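Local coordinates for phosphinothricin N-acetyltransferase (Brucella ovis, PDB 5DWM), which transfers an acetyl group, as a GNAT-fold phosphinothricin N-acetyltransferase, from acetyl-CoA to the amino group of phosphinothricin, at the interface of chains A and B. Coordinates in Å, arbitrary orientation; residue numbers count along the deposited sequence, not the author numbering. Chains: chain A/B, Phosphinothricin N-acetyltransferase.

Contact 1: the interface of chains A and B. Residues chain A 124, 150, 170, 177; chain B 152-155.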
ATOM      1  N   GLN A 124       6.239  12.763  -5.203  1.00 14.87           N
ATOM      2  CA  GLN A 124       6.829  11.446  -5.422  1.00 14.17           C
ATOM      3  C   GLN A 124       5.878  10.616  -6.265  1.00 13.88           C
ATOM      4  O   GLN A 124       4.660  10.669  -6.070  1.00 14.52           O
ATOM      5  CB  GLN A 124       7.059  10.692  -4.093  1.00 14.82           C
ATOM      6  CG  GLN A 124       7.890  11.432  -3.066  1.00 16.23           C
ATOM      7  CD  GLN A 124       9.371  11.541  -3.402  1.00 16.15           C
ATOM      8  OE1 GLN A 124      10.075  12.425  -2.880  1.00 18.65           O
ATOM      9  NE2 GLN A 124       9.860  10.646  -4.250  1.00 13.96           N
ATOM     10  N   CYS A 150      13.385   1.297  -4.014  1.00 16.67           N
ATOM     11  CA  CYS A 150      13.129   1.706  -2.644  1.00 17.30           C
ATOM     12  C   CYS A 150      12.489   0.609  -1.804  1.00 17.98           C
ATOM     13  O   CYS A 150      11.984   0.905  -0.717  1.00 20.83           O
ATOM     14  CB  CYS A 150      12.313   3.013  -2.580  1.00 16.82           C
ATOM     15  SG  CYS A 150      10.643   2.933  -3.257  1.00 16.25           S
ATOM     16  N   GLN A 170      10.695   4.527  -6.793  1.00 15.33           N
ATOM     17  CA  GLN A 170      10.120   5.863  -6.687  1.00 15.51           C
ATOM     18  C   GLN A 170      10.913   6.883  -7.494  1.00 16.48           C
ATOM     19  O   GLN A 170      12.104   6.718  -7.763  1.00 18.00           O
ATOM     20  CB  GLN A 170       9.933   6.332  -5.230  1.00 15.50           C
ATOM     21  CG  GLN A 170      11.229   6.611  -4.491  1.00 15.54           C
ATOM     22  CD  GLN A 170      11.010   7.040  -3.046  1.00 15.33           C
ATOM     23  OE1 GLN A 170      11.578   6.450  -2.132  1.00 16.80           O
ATOM     24  NE2 GLN A 170      10.204   8.086  -2.839  1.00 16.78           N
ATOM     25  N   ARG A 177      11.385  15.824  -1.513  1.00 20.05           N
ATOM     26  CA  ARG A 177      11.299  16.263  -0.126  1.00 21.33           C
ATOM     27  C   ARG A 177      12.349  17.314   0.221  1.00 24.55           C
ATOM     28  O   ARG A 177      12.634  17.532   1.403  1.00 26.08           O
ATOM     29  CB  ARG A 177      11.337  15.070   0.841  1.00 22.63           C
ATOM     30  CG  ARG A 177      12.513  14.102   0.682  1.00 23.49           C
ATOM     31  CD  ARG A 177      12.707  13.287   1.968  1.00 24.10           C
ATOM     32  NE  ARG A 177      13.146  14.150   3.067  1.00 24.29           N
ATOM     33  CZ  ARG A 177      13.003  13.868   4.359  1.00 23.15           C
ATOM     34  NH1 ARG A 177      12.416  12.736   4.746  1.00 24.54           N
ATOM     35  NH2 ARG A 177      13.438  14.730   5.272  1.00 23.80           N
TER
ATOM     36  N   ARG B 152      12.081   1.493   2.101  1.00 16.24           N
ATOM     37  CA  ARG B 152      11.898   2.823   2.674  1.00 16.57           C
ATOM     38  C   ARG B 152      11.432   3.749   1.558  1.00 15.90           C
ATOM     39  O   ARG B 152      12.193   4.011   0.615  1.00 17.98           O
ATOM     40  CB  ARG B 152      13.196   3.321   3.310  1.00 19.03           C
ATOM     41  CG  ARG B 152      13.106   4.713   3.933  1.00 21.21           C
ATOM     42  CD  ARG B 152      14.308   4.970   4.833  1.00 24.89           C
ATOM     43  NE  ARG B 152      14.278   6.297   5.434  1.00 27.84           N
ATOM     44  CZ  ARG B 152      14.764   6.579   6.638  1.00 30.53           C
ATOM     45  NH1 ARG B 152      15.308   5.620   7.383  1.00 31.49           N
ATOM     46  NH2 ARG B 152      14.699   7.817   7.102  1.00 31.84           N
ATOM     47  N   ILE B 153      10.186   4.214   1.644  1.00 15.46           N
ATOM     48  CA  ILE B 153       9.652   5.163   0.668  1.00 15.17           C
ATOM     49  C   ILE B 153       9.966   6.551   1.210  1.00 15.24           C
ATOM     50  O   ILE B 153       9.377   6.978   2.211  1.00 16.19           O
ATOM     51  CB  ILE B 153       8.142   4.985   0.453  1.00 15.06           C
ATOM     52  CG1 ILE B 153       7.800   3.536   0.099  1.00 16.25           C
ATOM     53  CG2 ILE B 153       7.628   5.953  -0.625  1.00 16.07           C
ATOM     54  CD1 ILE B 153       6.314   3.237   0.130  1.00 17.27           C
ATOM     55  N   GLU B 154      10.900   7.252   0.562  1.00 15.51           N
ATOM     56  CA  GLU B 154      11.320   8.561   1.036  1.00 16.49           C
ATOM     57  C   GLU B 154      10.286   9.626   0.698  1.00 15.75           C
ATOM     58  O   GLU B 154       9.722   9.641  -0.400  1.00 15.72           O
ATOM     59  CB  GLU B 154      12.645   8.943   0.393  1.00 20.28           C
ATOM     60  CG  GLU B 154      13.774   8.050   0.807  1.00 26.22           C
ATOM     61  CD  GLU B 154      15.093   8.534   0.265  1.00 31.13           C
ATOM     62  OE1 GLU B 154      15.546   9.623   0.679  1.00 33.22           O
ATOM     63  OE2 GLU B 154      15.664   7.837  -0.595  1.00 33.40           O
ATOM     64  N   GLY B 155      10.043  10.522   1.651  1.00 15.29           N
ATOM     65  CA  GLY B 155       9.150  11.635   1.382  1.00 15.39           C
ATOM     66  C   GLY B 155       7.730  11.219   1.079  1.00 15.21           C
ATOM     67  O   GLY B 155       7.051  11.878   0.280  1.00 16.81           O
TER
HETATM   68  O   HOH W   1       8.390  14.049  -1.062  1.00 15.61           O
HETATM   69  O   HOH W   2      14.264   5.968  -1.915  1.00 28.21           O
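A:Gln170, on strand 162-172, presents the OE1 and NE2 edge of its carboxamide to the backbone of B:Glu154 and bonds to both backbone polar groups, N and O, of that residue. Its OE1 accepts from B:Glu154 N at 2.9 Å, with the donor in the carbonyl plane and on a lone pair. Its NE2 gives an N-H to B:Glu154 O, also at 2.9 Å; that oxygen too is used through an in-plane lone pair, and it lies 8° out of the amide plane of A:Gln170. The amide edge is thus clamped between the N-H and the C=O of one residue, which fixes which way round the carboxamide sits. CG of A:Gln170 stands between the backbone N and the carbonyl carbon (chi1 69°), and the chain beyond it is extended, carrying the amide out to the partner.

CB and CG of B:Glu154 pass beside OE1 of A:Gln170, and the carboxylate reaches the glutamine through water 2. With its chain extended past CG, OE2 takes this water at 2.7 Å, and the same water reaches OE1 of A:Gln170, which thus has a backbone N-H and a water as partners.

To one side, A:Gln124 has CG anti to its carbonyl carbon, which sets CG against B:Gly155 O at 3.5 Å; a bend at chi2 turns the carboxamide toward water 1, which ties OE1 to that carbonyl. A:Arg177 passes alongside with its aliphatic part, CD lying 4.0 Å from B:Gly155 CA. The guanidinium NE is 5.7 Å from B:Glu154 OE1, too far for a salt bridge, though the opposite charges may still attract weakly.

At the other end strands 148-153 of the two copies meet. CB of A:Cys150 packs beside the carbonyl oxygen of B:Arg152, and the backbone closes the patch: B:Arg152 N donates to A:Cys150 O at 2.9 Å, 158° at the hydrogen.

Contact 2: the interface of chains A and B. Residues chain A 38, 128, 156-157, 166; chain B 83, 85-86, 89.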
ATOM      1  N   TYR A  38      -1.979  -8.699  -9.355  1.00 14.25           N
ATOM      2  CA  TYR A  38      -2.298  -9.657  -8.307  1.00 14.19           C
ATOM      3  C   TYR A  38      -3.773 -10.047  -8.295  1.00 15.56           C
ATOM      4  O   TYR A  38      -4.231 -10.678  -7.334  1.00 15.67           O
ATOM      5  CB  TYR A  38      -1.836  -9.160  -6.933  1.00 14.13           C
ATOM      6  CG  TYR A  38      -0.352  -9.324  -6.659  1.00 14.20           C
ATOM      7  CD1 TYR A  38       0.574  -9.498  -7.696  1.00 14.68           C
ATOM      8  CD2 TYR A  38       0.128  -9.316  -5.351  1.00 14.59           C
ATOM      9  CE1 TYR A  38       1.942  -9.648  -7.424  1.00 14.47           C
ATOM     10  CE2 TYR A  38       1.477  -9.466  -5.073  1.00 15.40           C
ATOM     11  CZ  TYR A  38       2.380  -9.616  -6.104  1.00 13.83           C
ATOM     12  OH  TYR A  38       3.727  -9.761  -5.812  1.00 16.15           O
ATOM     13  N   VAL A 128       4.635   0.126  -7.746  1.00 15.12           N
ATOM     14  CA  VAL A 128       4.464  -1.064  -6.920  1.00 14.61           C
ATOM     15  C   VAL A 128       4.406  -2.226  -7.902  1.00 15.03           C
ATOM     16  O   VAL A 128       3.350  -2.521  -8.469  1.00 17.37           O
ATOM     17  CB  VAL A 128       3.177  -0.960  -6.080  1.00 15.36           C
ATOM     18  CG1 VAL A 128       3.006  -2.200  -5.199  1.00 15.35           C
ATOM     19  CG2 VAL A 128       3.215   0.279  -5.211  1.00 16.35           C
ATOM     20  N   SER A 156       4.998 -11.474  -1.202  1.00 13.67           N
ATOM     21  CA  SER A 156       3.772 -10.709  -1.016  1.00 13.47           C
ATOM     22  C   SER A 156       2.576 -11.313  -1.740  1.00 12.94           C
ATOM     23  O   SER A 156       1.429 -11.041  -1.352  1.00 13.57           O
ATOM     24  CB  SER A 156       3.983  -9.283  -1.518  1.00 13.39           C
ATOM     25  OG  SER A 156       4.343  -9.305  -2.892  1.00 14.83           O
ATOM     26  N   GLY A 157       2.799 -12.089  -2.790  1.00 13.32           N
ATOM     27  CA  GLY A 157       1.700 -12.664  -3.537  1.00 13.79           C
ATOM     28  C   GLY A 157       1.943 -14.125  -3.846  1.00 13.77           C
ATOM     29  O   GLY A 157       3.086 -14.582  -3.937  1.00 15.24           O
ATOM     30  N   THR A 166       7.043  -8.111  -4.351  1.00 13.98           N
ATOM     31  CA  THR A 166       6.678  -6.776  -4.817  1.00 14.82           C
ATOM     32  C   THR A 166       7.923  -5.901  -4.791  1.00 15.76           C
ATOM     33  O   THR A 166       8.511  -5.699  -3.725  1.00 17.31           O
ATOM     34  CB  THR A 166       5.638  -6.156  -3.891  1.00 15.85           C
ATOM     35  OG1 THR A 166       4.441  -6.932  -3.914  1.00 16.54           O
ATOM     36  CG2 THR A 166       5.334  -4.717  -4.322  1.00 17.21           C
TER
ATOM     37  N   ARG B  83      -6.338  -7.318  -3.310  1.00 18.00           N
ATOM     38  CA  ARG B  83      -6.429  -8.215  -4.457  1.00 17.61           C
ATOM     39  C   ARG B  83      -6.027  -9.635  -4.038  1.00 16.95           C
ATOM     40  O   ARG B  83      -5.213  -9.815  -3.122  1.00 18.68           O
ATOM     41  CB  ARG B  83      -5.559  -7.731  -5.625  1.00 18.93           C
ATOM     42  CG  ARG B  83      -5.928  -6.375  -6.257  1.00 21.81           C
ATOM     43  CD  ARG B  83      -7.409  -6.194  -6.502  1.00 23.98           C
ATOM     44  NE  ARG B  83      -7.672  -4.920  -7.178  1.00 25.95           N
ATOM     45  CZ  ARG B  83      -8.862  -4.328  -7.223  1.00 26.95           C
ATOM     46  NH1 ARG B  83      -9.903  -4.889  -6.621  1.00 27.80           N
ATOM     47  NH2 ARG B  83      -9.014  -3.170  -7.857  1.00 27.43           N
ATOM     48  N   ALA B  85      -4.145 -12.256  -4.803  1.00 14.88           N
ATOM     49  CA  ALA B  85      -2.819 -12.840  -4.619  1.00 15.00           C
ATOM     50  C   ALA B  85      -2.152 -12.382  -3.330  1.00 12.90           C
ATOM     51  O   ALA B  85      -1.233 -13.054  -2.858  1.00 13.83           O
ATOM     52  CB  ALA B  85      -1.916 -12.605  -5.836  1.00 16.11           C
ATOM     53  N   TYR B  86      -2.614 -11.274  -2.746  1.00 12.18           N
ATOM     54  CA  TYR B  86      -2.081 -10.726  -1.502  1.00 12.32           C
ATOM     55  C   TYR B  86      -2.684 -11.362  -0.255  1.00 13.19           C
ATOM     56  O   TYR B  86      -2.385 -10.896   0.846  1.00 13.82           O
ATOM     57  CB  TYR B  86      -2.423  -9.236  -1.406  1.00 12.46           C
ATOM     58  CG  TYR B  86      -1.633  -8.261  -2.252  1.00 13.49           C
ATOM     59  CD1 TYR B  86      -0.285  -8.009  -1.995  1.00 14.36           C
ATOM     60  CD2 TYR B  86      -2.266  -7.504  -3.238  1.00 15.18           C
ATOM     61  CE1 TYR B  86       0.422  -7.065  -2.728  1.00 15.80           C
ATOM     62  CE2 TYR B  86      -1.562  -6.550  -3.974  1.00 15.92           C
ATOM     63  CZ  TYR B  86      -0.218  -6.338  -3.707  1.00 15.78           C
ATOM     64  OH  TYR B  86       0.485  -5.397  -4.428  1.00 19.32           O
ATOM     65  N   LEU B  89      -0.764 -12.071   3.010  1.00 11.80           N
ATOM     66  CA  LEU B  89       0.008 -10.955   3.550  1.00 11.75           C
ATOM     67  C   LEU B  89      -0.890 -10.128   4.457  1.00 10.75           C
ATOM     68  O   LEU B  89      -1.963  -9.682   4.030  1.00 12.84           O
ATOM     69  CB  LEU B  89       0.537 -10.074   2.414  1.00 12.40           C
ATOM     70  CG  LEU B  89       1.250  -8.769   2.773  1.00 13.36           C
ATOM     71  CD1 LEU B  89       2.543  -9.064   3.481  1.00 14.30           C
ATOM     72  CD2 LEU B  89       1.501  -7.957   1.501  1.00 14.06           C
TER
HETATM   73  O   HOH W   3      -0.154 -13.294  -0.221  1.00 13.41           O
HETATM   74  O   HOH W   4       2.715  -6.193  -5.810  1.00 18.76           O
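A:Tyr38 drives the edge of its ring into the face of B:Tyr86, a tilted edge-to-face contact between two copies of a GNAT-family acetyltransferase. CD2 of A:Tyr38 stands 3.3 Å above the plane of the B:Tyr86 ring, over its centre, and the two side chains cross at about a right angle. With CG anti to the carbonyl carbon, chi1 (-79°) swings the A:Tyr38 ring out to the partner, and chi2 of 20° presents CD2. Beside the rings, CB of B:Ala85 packs on CB of A:Tyr38 at 3.6 Å. A backbone bond from B:Ala85 N to A:Tyr38 O, 3.0 Å long, holds the 3-10 helix 84-86 against this segment.

Behind the tyrosine, A:Ser156 braces its far end within chain A: OG is 3.0 Å from the phenol OH of A:Tyr38, at the ring edge and in plane. The same OG lies 2.6 Å from OG1 of A:Thr166; the direction of neither bond is decided. These second-shell hydroxyls would steady the ring that B:Tyr86 receives.

Around this tight core, water does more of the bridging. Water 4 lies over one face of A:Tyr38, offset toward the rim, and joins OG1 of A:Thr166 to the phenol OH of B:Tyr86. Near that OH the packing is loose, with CG1 of A:Val128 at 4.1 Å. At the opposite end of B:Tyr86, beside its backbone, water 3 spans from A:Ser156 O to B:Ala85 O, 2.9 Å from the latter.

Contact 1 and contact 2 have their C-alpha centres about 20 Å apart along one two-fold symmetric interface. On chain A, strands 124-129 and 162-172 serve both, giving A:Gln124 and A:Gln170 to contact 1 and A:Val128 and A:Thr166 to contact 2. A continuous run is split between them: 152-155 comes from chain B in contact 1, and the next residues, 156-157, from chain A in contact 2. Each patch occurs again on the other side of the two-fold, consistent with a dimer, although the crystal alone does not establish the state in solution.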